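Local coordinates for mandelate racemase / muconate lactonizing enzyme, C-terminal domain protein (Labrenzia alexandrii, PDB 4E5T) that probably catalyses a magnesium-dependent isomerase or lyase reaction, as an uncharacterised member of the enolase superfamily related to mandelate racemase and muconate lactonizing enzyme, at residues E8-G13 against D380-N385. Residues are numbered along the deposited sequence; the frame is centred on the assembly and turned at random.
Sequences ETFVVG and DVARAN
Glu8 runs its side chain straight out from the strand, CG anti to the backbone N (chi1 -178°) and the chain extended beyond it, while Arg383, with CG beside its own backbone N, stays extended as far as NE and turns its guanidinium across at the end (chi4 87°). The two chains cross at about a right angle, and the arginine grips the carboxylate side-on with two nitrogens. NH1 of Arg383 gives a 2.6 Å bond to the syn lone pair of Glu8 OE1; NE of Arg383 makes a longer one, 3.3 Å, to Glu8 OE2, which it meets from above the carboxylate plane. Asp380 OD1 lies at the guanidinium edge, 3.4 Å from Arg383 NH2, and Glu379 pairs with NH1, so three acids, Glu8, Asp380 and Glu379, share one guanidinium, which probably offsets part of their negative charge. Phe10 backs this network: its CE2 sits over one guanidinium face, off toward the rim and 3.9 Å from Arg383 NE, with the two planes steeply inclined. Further along, Ala382 CB drops between Phe10 CD2 and Val12 CG2, at 3.9 Å from each. At the strand's end the contact turns to backbone. Gly13 N donates to Asn385 O at 3.1 Å, and Val12 CA points a C-H at that same oxygen. Asn385 ND2 turns back to Val381 O, 2.6 Å away, holding the amide back against the helical backbone. Strand 4-13 is an edge of the three-stranded antiparallel sheet in the N-terminal capping domain of the enolase fold, and the short helix 379-383, from the chain's C-terminal part, packs on one of its faces beside Phe349 of helix 349-352; strand 23-31 pairs alongside, and helix 48-63 packs against Thr9 and Val11.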
# COMPACT_ATOMS: atom_id res chain seq x y z
N GLU A 8 35.33 -31.35 -20.39
CA GLU A 8 34.70 -32.19 -21.39
C GLU A 8 33.19 -32.04 -21.17
O GLU A 8 32.74 -31.86 -20.04
CB GLU A 8 35.16 -33.66 -21.30
CG GLU A 8 34.54 -34.54 -22.39
CD GLU A 8 35.06 -35.98 -22.43
OE1 GLU A 8 35.47 -36.52 -21.37
OE2 GLU A 8 35.05 -36.58 -23.54
N THR A 9 32.42 -32.07 -22.26
CA THR A 9 30.97 -32.07 -22.15
C THR A 9 30.44 -33.38 -22.69
O THR A 9 31.07 -34.04 -23.51
CB THR A 9 30.28 -30.89 -22.92
OG1 THR A 9 30.74 -30.85 -24.28
CG2 THR A 9 30.56 -29.56 -22.25
N PHE A 10 29.27 -33.75 -22.19
CA PHE A 10 28.61 -34.98 -22.59
C PHE A 10 27.15 -34.66 -22.83
O PHE A 10 26.48 -34.07 -21.98
CB PHE A 10 28.71 -36.03 -21.47
CG PHE A 10 30.10 -36.26 -20.96
CD1 PHE A 10 30.74 -35.32 -20.15
CD2 PHE A 10 30.77 -37.44 -21.26
CE1 PHE A 10 32.01 -35.53 -19.68
CE2 PHE A 10 32.04 -37.66 -20.78
CZ PHE A 10 32.66 -36.71 -19.99
N VAL A 11 26.66 -35.03 -24.00
CA VAL A 11 25.26 -34.97 -24.28
C VAL A 11 24.81 -36.41 -24.33
O VAL A 11 25.27 -37.17 -25.18
CB VAL A 11 25.01 -34.27 -25.60
CG1 VAL A 11 23.51 -34.14 -25.88
CG2 VAL A 11 25.72 -32.90 -25.60
N VAL A 12 23.95 -36.80 -23.40
CA VAL A 12 23.57 -38.20 -23.23
C VAL A 12 22.08 -38.40 -23.44
O VAL A 12 21.27 -37.87 -22.68
CB VAL A 12 23.90 -38.70 -21.80
CG1 VAL A 12 23.40 -40.11 -21.61
CG2 VAL A 12 25.39 -38.61 -21.50
N GLY A 13 21.71 -39.16 -24.47
CA GLY A 13 20.31 -39.50 -24.69
C GLY A 13 19.78 -40.43 -23.61
O GLY A 13 20.49 -41.31 -23.14
N ASP A 380 32.25 -43.49 -19.17
CA ASP A 380 32.15 -44.47 -20.24
C ASP A 380 30.71 -44.76 -20.58
O ASP A 380 30.33 -44.75 -21.75
CB ASP A 380 32.90 -45.76 -19.90
CG ASP A 380 34.40 -45.55 -19.83
OD1 ASP A 380 34.90 -44.54 -20.38
OD2 ASP A 380 35.08 -46.38 -19.20
N VAL A 381 29.89 -44.99 -19.57
CA VAL A 381 28.45 -45.13 -19.79
C VAL A 381 27.90 -43.89 -20.45
O VAL A 381 27.05 -43.98 -21.33
CB VAL A 381 27.70 -45.45 -18.48
CG1 VAL A 381 26.21 -45.23 -18.66
CG2 VAL A 381 27.97 -46.87 -18.08
N ALA A 382 28.41 -42.72 -20.06
CA ALA A 382 27.96 -41.46 -20.65
C ALA A 382 28.35 -41.32 -22.12
O ALA A 382 27.54 -40.87 -22.90
CB ALA A 382 28.45 -40.27 -19.84
N ARG A 383 29.58 -41.69 -22.49
CA ARG A 383 29.98 -41.56 -23.90
C ARG A 383 29.32 -42.60 -24.78
O ARG A 383 29.17 -42.40 -25.99
CB ARG A 383 31.50 -41.69 -24.07
CG ARG A 383 32.31 -40.74 -23.26
CD ARG A 383 33.76 -40.72 -23.71
NE ARG A 383 34.50 -39.75 -22.92
CZ ARG A 383 35.07 -40.02 -21.75
NH1 ARG A 383 35.70 -39.06 -21.09
NH2 ARG A 383 35.01 -41.26 -21.25
N ALA A 384 28.92 -43.72 -24.18
CA ALA A 384 28.43 -44.85 -24.94
C ALA A 384 26.98 -44.61 -25.33
O ALA A 384 26.41 -45.38 -26.10
CB ALA A 384 28.56 -46.12 -24.13
N ASN A 385 26.39 -43.54 -24.81
CA ASN A 385 24.99 -43.22 -25.03
C ASN A 385 24.74 -41.83 -25.60
O ASN A 385 24.14 -40.98 -24.93
CB ASN A 385 24.22 -43.33 -23.71
CG ASN A 385 24.08 -44.74 -23.23
OD1 ASN A 385 23.05 -45.37 -23.44
ND2 ASN A 385 25.13 -45.27 -22.60